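Local coordinates for xylulokinase (Brucella ovis, PDB 5VM1), which probably catalyses the ATP-dependent phosphorylation of D-xylulose to D-xylulose 5-phosphate, as a member of the FGGY family of carbohydrate kinases, at residues Arg98-Pro102 / Glu148-Arg154; Met298-Leu302 / Ala381-Asn385; Ala307-Tyr311 / Leu370-Leu375; Leu412-Thr417 / Ile463-Gln467. One frame throughout, in Å; residues are numbered along the deposited sequence.

Contact 1. Residues Arg98-Pro102 / Glu148-Arg154; sequences RVLRP and EADIFAR
Arg-101 and Glu-148 supply the polar half of this contact, a two-pronged salt bridge between a surface loop and the start of a short helix. The guanidinium grips the carboxylate side-on: NE of Arg-101 donates to OE2 of Glu-148 at 2.6 Å, and NH2 of Arg-101 to OE1 of Glu-148 at 2.9 Å. Both oxygens are met on their syn side and lie almost in the guanidinium plane. The two flat groups are turned 27° against each other, the nitrogens standing somewhat out of the carboxylate plane; both bonds are nearly straight. A bend at the third torsion (-33°) swings the arginine head round to face the acid. The remaining nitrogen, NH1, bonds to O of Pro-102 and also meets Glu-50 in a second salt bridge, so three groups fix the rotation of the head.

The apolar half centres on Leu-100. Its CB rests against CG2 of Ile-151 at 3.8 Å, and CD1 of Ile-151 lies against O of Leu-100 and CB of Arg-101, 4.0 Å from the latter. Leu-92 of strand 91-93 backs Leu-100, Arg-101 and Ile-151 alike.

At the exposed end CD2 of Leu-100 lies over one face of the Arg-154 guanidinium, nearer its edge than its middle. Arg-98 NH1 is 4.6 Å from Arg-154 NH1; salt bridges from Arg-98 to Asp-94 and Glu-96 would temper that repulsion. Glu-148 is the N-cap residue of helix 149-153, and the contact joins this helix, which follows helix 137-147, to the loop between strands 91-93 and 103-104 in the actin-like N-terminal FGGY region.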
# COMPACT_ATOMS: atom_id res chain seq x y z
N ARG A 98 -16.79 0.16 -22.28
CA ARG A 98 -16.85 1.60 -22.01
C ARG A 98 -16.95 1.87 -20.51
O ARG A 98 -17.62 1.14 -19.76
CB ARG A 98 -18.04 2.24 -22.73
CG ARG A 98 -17.85 2.41 -24.22
CD ARG A 98 -18.96 3.24 -24.83
NE ARG A 98 -19.92 2.43 -25.58
CZ ARG A 98 -21.17 2.20 -25.20
NH1 ARG A 98 -21.64 2.74 -24.08
NH2 ARG A 98 -21.97 1.45 -25.95
N VAL A 99 -16.31 2.96 -20.07
CA VAL A 99 -16.28 3.30 -18.66
C VAL A 99 -17.62 3.91 -18.30
O VAL A 99 -18.02 4.92 -18.88
CB VAL A 99 -15.14 4.27 -18.34
CG1 VAL A 99 -15.25 4.74 -16.90
CG2 VAL A 99 -13.80 3.59 -18.55
N LEU A 100 -18.33 3.28 -17.37
CA LEU A 100 -19.67 3.71 -17.04
C LEU A 100 -19.66 4.94 -16.14
O LEU A 100 -20.55 5.79 -16.22
CB LEU A 100 -20.43 2.57 -16.37
CG LEU A 100 -20.88 1.44 -17.28
CD1 LEU A 100 -21.06 0.18 -16.47
CD2 LEU A 100 -22.16 1.81 -17.96
N ARG A 101 -18.67 5.04 -15.28
CA ARG A 101 -18.56 6.16 -14.36
C ARG A 101 -17.11 6.25 -13.93
O ARG A 101 -16.37 5.27 -14.05
CB ARG A 101 -19.48 5.95 -13.14
CG ARG A 101 -18.92 4.91 -12.22
CD ARG A 101 -19.65 4.86 -10.93
NE ARG A 101 -20.16 6.15 -10.46
CZ ARG A 101 -19.44 7.19 -10.04
NH1 ARG A 101 -18.11 7.18 -10.05
NH2 ARG A 101 -20.08 8.25 -9.59
N PRO A 102 -16.67 7.42 -13.47
CA PRO A 102 -15.28 7.52 -13.01
C PRO A 102 -14.97 6.48 -11.94
O PRO A 102 -15.84 6.05 -11.17
CB PRO A 102 -15.17 8.96 -12.48
CG PRO A 102 -16.53 9.54 -12.60
CD PRO A 102 -17.31 8.74 -13.56
N GLU A 148 -26.85 4.89 -8.11
CA GLU A 148 -26.66 5.01 -9.55
C GLU A 148 -27.10 3.72 -10.24
O GLU A 148 -26.31 3.04 -10.89
CB GLU A 148 -25.23 5.35 -9.91
CG GLU A 148 -24.68 6.55 -9.24
CD GLU A 148 -23.35 6.92 -9.82
OE1 GLU A 148 -22.94 8.11 -9.74
OE2 GLU A 148 -22.73 6.01 -10.40
N ALA A 149 -28.39 3.39 -10.10
CA ALA A 149 -28.90 2.09 -10.53
C ALA A 149 -28.83 1.88 -12.04
O ALA A 149 -28.67 0.74 -12.50
CB ALA A 149 -30.32 1.90 -10.02
N ASP A 150 -28.96 2.95 -12.84
CA ASP A 150 -28.83 2.81 -14.30
C ASP A 150 -27.43 2.35 -14.70
O ASP A 150 -27.27 1.56 -15.63
CB ASP A 150 -29.17 4.13 -15.01
CG ASP A 150 -28.35 5.34 -14.53
OD1 ASP A 150 -27.60 5.26 -13.52
OD2 ASP A 150 -28.50 6.40 -15.18
N ILE A 151 -26.41 2.87 -14.02
CA ILE A 151 -25.04 2.42 -14.23
C ILE A 151 -24.83 0.99 -13.73
O ILE A 151 -24.02 0.25 -14.31
CB ILE A 151 -24.10 3.43 -13.55
CG1 ILE A 151 -24.21 4.74 -14.35
CG2 ILE A 151 -22.68 2.85 -13.36
CD1 ILE A 151 -23.40 5.86 -13.84
N PHE A 152 -25.51 0.59 -12.66
CA PHE A 152 -25.29 -0.74 -12.12
C PHE A 152 -25.84 -1.81 -13.07
O PHE A 152 -25.23 -2.88 -13.23
CB PHE A 152 -25.92 -0.85 -10.73
CG PHE A 152 -25.55 -2.10 -10.00
CD1 PHE A 152 -24.29 -2.22 -9.39
CD2 PHE A 152 -26.45 -3.14 -9.89
CE1 PHE A 152 -23.94 -3.40 -8.70
CE2 PHE A 152 -26.13 -4.30 -9.21
CZ PHE A 152 -24.87 -4.44 -8.62
N ALA A 153 -26.97 -1.53 -13.73
CA ALA A 153 -27.60 -2.49 -14.63
C ALA A 153 -26.75 -2.80 -15.84
O ALA A 153 -26.90 -3.88 -16.41
CB ALA A 153 -28.96 -1.95 -15.09
N ARG A 154 -25.85 -1.89 -16.22
CA ARG A 154 -25.02 -2.01 -17.41
C ARG A 154 -23.63 -2.55 -17.11
O ARG A 154 -22.84 -2.72 -18.05
CB ARG A 154 -24.89 -0.66 -18.12
CG ARG A 154 -26.21 -0.09 -18.58
CD ARG A 154 -25.95 1.01 -19.57
NE ARG A 154 -25.88 2.32 -18.93
CZ ARG A 154 -25.03 3.28 -19.28
NH1 ARG A 154 -24.15 3.07 -20.26
NH2 ARG A 154 -25.05 4.44 -18.63

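Contact 2. Residues Met298-Leu302 / Ala381-Asn385; sequences MGVIL and AIRDN
Gly-299 and Ile-301 pass Asn-385 and Ala-381 where strand 295-301 runs nearly antiparallel to helix 367-390, the short segments' axes approaching to 8.7 Å at an angle of 155°. This is a helix laid on the face of a mixed sheet, the layering by which the C-terminal FGGY region resembles the actin-like ATPases. The strand belongs to the seven-stranded sheet, and the helix packs on it through Ala-381, Ile-382 and Asn-385, all buried.

Ile-301 does most of the apolar work. Its CD1 reaches CG1 of Ile-382 at 3.4 Å, the two side chains crossing at about a right angle, while CB of Ala-381 lies 4.1 Å from the same CD1 of Ile-301. The ethyl branch of Ile-301 stands anti to its carbonyl carbon (chi1 -66°), and this carries CD1 across to the helix. Its CG1 also lies against the amide of Asn-385, so one isoleucine packs on aliphatic carbon at its tip and on an amide nearer its root.

Gly-299, lacking a side chain, lets the amide of Asn-385 lie close on the strand backbone, with OD1 of Asn-385 beside CA of Gly-299. Val-300 N is near that oxygen too, but at a poor angle; its bond goes instead to OG1 of Thr-347. Val-300 points its own side chain away from the helix, and it lies about 8 Å at nearest atoms from that of His-88, a predicted substrate-binding residue.

ND2 of Asn-385 makes a weak bond to O of Thr-347 and is anchored inside the helix: O of Ala-381 accepts from N of Asn-385 at 2.8 Å and, from the opposite face of its carbonyl plane, from ND2 of Asn-385 at 2.9 Å.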
# COMPACT_ATOMS: atom_id res chain seq x y z
N MET A 298 -0.70 -6.49 6.88
CA MET A 298 -0.52 -5.05 6.78
C MET A 298 -1.12 -4.42 8.02
O MET A 298 -2.31 -4.59 8.29
CB MET A 298 -1.20 -4.50 5.51
CG MET A 298 -0.27 -3.73 4.61
SD MET A 298 -1.16 -2.70 3.45
CE MET A 298 -1.92 -3.85 2.34
N GLY A 299 -0.28 -3.78 8.83
CA GLY A 299 -0.75 -2.93 9.91
C GLY A 299 -0.75 -1.50 9.43
O GLY A 299 0.22 -1.04 8.81
N VAL A 300 -1.86 -0.81 9.66
CA VAL A 300 -2.05 0.56 9.17
C VAL A 300 -2.16 1.51 10.35
O VAL A 300 -3.06 1.37 11.18
CB VAL A 300 -3.29 0.70 8.28
CG1 VAL A 300 -3.37 2.13 7.78
CG2 VAL A 300 -3.20 -0.25 7.14
N ILE A 301 -1.27 2.50 10.38
CA ILE A 301 -1.33 3.62 11.32
C ILE A 301 -1.87 4.82 10.56
O ILE A 301 -1.23 5.31 9.62
CB ILE A 301 0.07 3.93 11.88
CG1 ILE A 301 0.55 2.76 12.73
CG2 ILE A 301 0.08 5.28 12.63
CD1 ILE A 301 2.03 2.70 12.81
N LEU A 302 -3.06 5.30 10.94
CA LEU A 302 -3.72 6.30 10.10
C LEU A 302 -2.97 7.63 10.06
O LEU A 302 -3.09 8.37 9.07
CB LEU A 302 -5.16 6.50 10.55
CG LEU A 302 -6.06 5.31 10.20
CD1 LEU A 302 -7.49 5.64 10.54
CD2 LEU A 302 -5.88 4.85 8.73
N ALA A 381 2.87 3.51 18.34
CA ALA A 381 1.82 2.95 17.48
C ALA A 381 2.38 1.83 16.60
O ALA A 381 1.72 0.80 16.41
CB ALA A 381 1.20 4.03 16.62
N ILE A 382 3.57 2.02 16.04
CA ILE A 382 4.20 0.93 15.29
C ILE A 382 4.41 -0.29 16.19
O ILE A 382 4.18 -1.42 15.78
CB ILE A 382 5.53 1.40 14.67
CG1 ILE A 382 5.30 2.51 13.65
CG2 ILE A 382 6.25 0.24 13.99
CD1 ILE A 382 6.54 3.17 13.21
N ARG A 383 4.82 -0.08 17.43
CA ARG A 383 4.98 -1.21 18.34
C ARG A 383 3.64 -1.86 18.66
O ARG A 383 3.56 -3.08 18.84
CB ARG A 383 5.75 -0.76 19.60
CG ARG A 383 5.20 -1.14 20.91
CD ARG A 383 6.07 -2.10 21.64
NE ARG A 383 7.09 -1.52 22.53
CZ ARG A 383 7.43 -2.07 23.70
NH1 ARG A 383 8.37 -1.53 24.47
NH2 ARG A 383 6.80 -3.17 24.11
N ASP A 384 2.57 -1.06 18.74
CA ASP A 384 1.24 -1.65 18.82
C ASP A 384 0.93 -2.49 17.57
O ASP A 384 0.30 -3.55 17.66
CB ASP A 384 0.17 -0.57 19.03
CG ASP A 384 -0.09 -0.31 20.50
OD1 ASP A 384 0.30 -1.17 21.33
OD2 ASP A 384 -0.75 0.71 20.82
N ASN A 385 1.37 -2.02 16.40
CA ASN A 385 1.13 -2.79 15.19
C ASN A 385 1.92 -4.10 15.19
O ASN A 385 1.38 -5.16 14.84
CB ASN A 385 1.45 -1.94 13.97
CG ASN A 385 0.28 -1.10 13.56
OD1 ASN A 385 -0.32 -1.28 12.49
ND2 ASN A 385 -0.12 -0.21 14.47

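Contact 3. Residues Ala307-Tyr311 / Leu370-Leu375; sequences ALEWY and LTQAVL
Val-374 is the bump that helix 367-390 presses into helix 305-315. Its CG1 settles in the shallow hollow between Ala-307 and Leu-308, 4.4 Å from CB of Ala-307 and 4.1 Å from N of Leu-308, while CG2 is turned to the root of the Tyr-311 ring. Because CG1 stands anti to the valine N (chi1 172°), the two methyls straddle the helix surface, one over backbone and one beside the aromatic. At the flank, CD2 of Leu-308 meets CD2 of Leu-375 at 4.3 Å, closing that side of the hollow.

The two helices lie almost antiparallel, as a layer of the alpha-beta C-terminal FGGY region; the axes of the two short segments approach to 10.1 Å at 161°. Phe-358 of strand 357-359 touches Val-374 and Leu-370, and Leu-322 of helix 319-326 covers Tyr-311 and Thr-371.

Tyr-311 is the return bump, lying across the turn that carries Leu-370 and Thr-371. The tyrosine side chain crosses both of theirs at about a right angle. OG1 of Thr-371 sits at the ring's edge, in its plane, nearest to CE2 of Tyr-311, whereas CB of Leu-370 approaches obliquely, 3.6 Å from CZ of Tyr-311. The phenol tip finds its polar partner a turn earlier: O of Arg-367 accepts hydrogen bonds from the hydroxyls of both Tyr-311 and Thr-371, which holds the far end of the ring against the helix.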
# COMPACT_ATOMS: atom_id res chain seq x y z
N ALA A 307 0.99 13.12 11.29
CA ALA A 307 0.99 13.59 12.67
C ALA A 307 2.09 14.62 12.89
O ALA A 307 1.85 15.63 13.55
CB ALA A 307 1.17 12.42 13.63
N LEU A 308 3.28 14.42 12.30
CA LEU A 308 4.32 15.43 12.41
C LEU A 308 4.00 16.66 11.57
O LEU A 308 4.22 17.79 12.01
CB LEU A 308 5.68 14.87 12.01
CG LEU A 308 6.83 15.86 12.15
CD1 LEU A 308 7.03 16.33 13.60
CD2 LEU A 308 8.10 15.25 11.56
N GLU A 309 3.47 16.48 10.36
CA GLU A 309 2.98 17.62 9.58
C GLU A 309 1.97 18.42 10.39
O GLU A 309 2.03 19.65 10.44
CB GLU A 309 2.37 17.15 8.25
CG GLU A 309 3.28 17.25 7.05
CD GLU A 309 3.10 16.07 6.08
OE1 GLU A 309 1.94 15.70 5.79
OE2 GLU A 309 4.14 15.50 5.63
N TRP A 310 1.02 17.73 11.03
CA TRP A 310 0.02 18.45 11.82
C TRP A 310 0.69 19.33 12.87
O TRP A 310 0.41 20.53 12.96
CB TRP A 310 -0.96 17.48 12.48
CG TRP A 310 -1.84 18.26 13.46
CD1 TRP A 310 -2.93 19.03 13.15
CD2 TRP A 310 -1.69 18.35 14.88
NE1 TRP A 310 -3.45 19.60 14.28
CE2 TRP A 310 -2.71 19.20 15.36
CE3 TRP A 310 -0.78 17.79 15.80
CZ2 TRP A 310 -2.87 19.51 16.73
CZ3 TRP A 310 -0.94 18.09 17.16
CH2 TRP A 310 -1.98 18.95 17.61
N TYR A 311 1.62 18.75 13.65
CA TYR A 311 2.27 19.51 14.72
C TYR A 311 3.08 20.68 14.16
O TYR A 311 3.12 21.77 14.77
CB TYR A 311 3.13 18.59 15.56
CG TYR A 311 3.92 19.30 16.64
CD1 TYR A 311 3.28 19.94 17.70
CD2 TYR A 311 5.30 19.29 16.62
CE1 TYR A 311 4.02 20.59 18.69
CE2 TYR A 311 6.04 19.92 17.58
CZ TYR A 311 5.41 20.57 18.61
OH TYR A 311 6.19 21.20 19.56
N LEU A 370 7.97 18.43 22.55
CA LEU A 370 6.72 17.93 22.00
C LEU A 370 6.95 17.25 20.66
O LEU A 370 6.35 16.21 20.39
CB LEU A 370 5.70 19.06 21.88
CG LEU A 370 4.77 19.16 23.08
CD1 LEU A 370 5.54 19.44 24.32
CD2 LEU A 370 3.78 20.26 22.83
N THR A 371 7.83 17.81 19.82
CA THR A 371 8.32 17.09 18.64
C THR A 371 8.78 15.68 19.00
O THR A 371 8.34 14.70 18.38
CB THR A 371 9.47 17.87 17.99
OG1 THR A 371 8.98 19.11 17.48
CG2 THR A 371 10.13 17.07 16.85
N GLN A 372 9.63 15.56 20.03
CA GLN A 372 10.10 14.25 20.49
C GLN A 372 8.94 13.32 20.85
O GLN A 372 8.93 12.15 20.46
CB GLN A 372 11.01 14.43 21.68
CG GLN A 372 11.71 13.20 22.16
CD GLN A 372 12.46 13.51 23.44
OE1 GLN A 372 13.17 14.52 23.54
NE2 GLN A 372 12.28 12.66 24.45
N ALA A 373 7.94 13.83 21.56
CA ALA A 373 6.82 12.99 21.96
C ALA A 373 5.99 12.55 20.75
O ALA A 373 5.36 11.49 20.78
CB ALA A 373 5.96 13.71 22.99
N VAL A 374 5.94 13.38 19.70
CA VAL A 374 5.24 12.99 18.48
C VAL A 374 5.94 11.81 17.81
O VAL A 374 5.30 10.85 17.39
CB VAL A 374 5.10 14.18 17.50
CG1 VAL A 374 4.53 13.70 16.13
CG2 VAL A 374 4.25 15.30 18.11
N LEU A 375 7.27 11.87 17.71
CA LEU A 375 8.01 10.76 17.12
C LEU A 375 7.93 9.52 18.00
O LEU A 375 7.70 8.41 17.49
CB LEU A 375 9.46 11.15 16.84
CG LEU A 375 9.78 12.39 15.98
CD1 LEU A 375 11.24 12.43 15.55
CD2 LEU A 375 8.85 12.51 14.78

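Contact 4. Residues Leu412-Thr417 / Ile463-Gln467; sequences LKAIAT and IEPEQ
Ile-463 forms the apolar centre, pressed onto helix 409-419 by both of its branches. CD1 of Ile-463 meets CB of Leu-412 at 3.6 Å, and CG2 of Ile-463 lies equally near CG of Lys-413, so the lysine contributes its aliphatic stem. One turn on along the helix, CB of Ala-416 faces O of Ile-463. The ring of Pro-465 leans on the carbonyl of Ala-416, with CB of Pro-465 3.5 Å from O of Ala-416.

At the border Thr-417 works in both directions. Its OG1 accepts from N of Glu-466 at 2.8 Å, an almost straight bond (165°), and donates to O of Lys-413 at 3.0 Å, tying the loop to a helix carbonyl already used by N of Thr-417. Farther out a water donates to OE2 of Glu-466 and takes a weak bond from NZ of Lys-413; the firmer partner of that ammonium is O of Glu-328.

The loop leaves edge strand 459-463 and leads to helix 470-488, whose Tyr-473 and Leu-470 touch Thr-417, while Ile-423 and Leu-425 of the adjoining strand 423-426 support Ala-416 and Leu-412 from the sheet side.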
# COMPACT_ATOMS: atom_id res chain seq x y z
N LEU A 412 14.14 6.91 13.27
CA LEU A 412 14.58 5.53 13.09
C LEU A 412 15.15 4.95 14.38
O LEU A 412 14.88 3.79 14.71
CB LEU A 412 15.62 5.45 11.97
CG LEU A 412 15.11 5.85 10.60
CD1 LEU A 412 16.23 5.73 9.60
CD2 LEU A 412 13.94 4.95 10.22
N LYS A 413 15.94 5.74 15.11
CA LYS A 413 16.46 5.28 16.39
C LYS A 413 15.33 5.08 17.39
O LYS A 413 15.34 4.14 18.18
CB LYS A 413 17.49 6.27 16.94
CG LYS A 413 18.72 6.42 16.08
CD LYS A 413 19.87 7.00 16.85
CE LYS A 413 20.99 7.41 15.93
NZ LYS A 413 22.02 8.18 16.65
N ALA A 414 14.32 5.95 17.34
CA ALA A 414 13.17 5.79 18.22
C ALA A 414 12.40 4.51 17.90
O ALA A 414 12.02 3.77 18.82
CB ALA A 414 12.26 7.00 18.12
N ILE A 415 12.17 4.22 16.62
CA ILE A 415 11.41 3.02 16.25
C ILE A 415 12.19 1.75 16.59
O ILE A 415 11.62 0.77 17.09
CB ILE A 415 11.02 3.09 14.76
CG1 ILE A 415 10.15 4.32 14.51
CG2 ILE A 415 10.27 1.84 14.34
CD1 ILE A 415 9.94 4.69 13.04
N ALA A 416 13.50 1.74 16.34
CA ALA A 416 14.32 0.58 16.69
C ALA A 416 14.34 0.35 18.19
O ALA A 416 14.26 -0.79 18.66
CB ALA A 416 15.75 0.75 16.17
N THR A 417 14.47 1.41 18.97
CA THR A 417 14.51 1.19 20.41
C THR A 417 13.13 0.81 20.95
O THR A 417 13.04 0.03 21.92
CB THR A 417 15.10 2.42 21.08
OG1 THR A 417 16.43 2.62 20.56
CG2 THR A 417 15.13 2.28 22.62
N ILE A 463 20.45 0.96 11.83
CA ILE A 463 20.15 1.65 13.08
C ILE A 463 19.84 0.58 14.11
O ILE A 463 18.80 -0.08 14.02
CB ILE A 463 18.98 2.61 12.89
CG1 ILE A 463 19.23 3.46 11.64
CG2 ILE A 463 18.71 3.40 14.19
CD1 ILE A 463 19.19 4.92 11.86
N GLU A 464 20.74 0.41 15.10
CA GLU A 464 20.55 -0.62 16.10
C GLU A 464 19.75 -0.05 17.27
O GLU A 464 19.79 1.15 17.52
CB GLU A 464 21.89 -1.15 16.59
CG GLU A 464 22.77 -1.76 15.50
CD GLU A 464 22.29 -3.14 15.05
OE1 GLU A 464 21.40 -3.73 15.70
OE2 GLU A 464 22.85 -3.67 14.06
N PRO A 465 19.01 -0.87 18.02
CA PRO A 465 18.29 -0.34 19.17
C PRO A 465 19.27 0.19 20.20
O PRO A 465 20.32 -0.42 20.44
CB PRO A 465 17.51 -1.55 19.71
CG PRO A 465 17.48 -2.54 18.59
CD PRO A 465 18.75 -2.31 17.82
N GLU A 466 18.92 1.31 20.83
CA GLU A 466 19.74 1.91 21.88
C GLU A 466 19.53 1.13 23.17
O GLU A 466 18.52 1.32 23.86
CB GLU A 466 19.38 3.38 22.08
CG GLU A 466 19.59 4.28 20.90
CD GLU A 466 20.99 4.84 20.87
OE1 GLU A 466 21.71 4.63 21.86
OE2 GLU A 466 21.36 5.50 19.87
N GLN A 467 20.51 0.29 23.52
CA GLN A 467 20.34 -0.61 24.65
C GLN A 467 20.09 0.18 25.94
O GLN A 467 19.25 -0.21 26.76
CB GLN A 467 21.57 -1.52 24.79
CG GLN A 467 21.32 -3.05 24.77
CD GLN A 467 20.68 -3.56 23.46
OE1 GLN A 467 20.92 -3.01 22.37
NE2 GLN A 467 19.88 -4.62 23.57
O HOH W 1 21.10 8.19 19.93

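Overall arrangement
Contacts 2 and 3 are the buried, mostly apolar pair; both use helix 367-390, one against the sheet and one against helix 305-315, which follows strand 295-301 in the chain, so contact 3 is nested within the loop that contact 2 closes. Contact 4 is partly buried, with an apolar centre and a polar, watered edge; it touches contact 2 where Ile-382 CD1 meets Ile-415 CD1 at 3.7 Å. These three lie with their centres 16 to 18 Å apart. Contact 1 stands alone on the surface of the N-terminal region, at least 37 Å away between centres, and it has the only salt bridge across its segments.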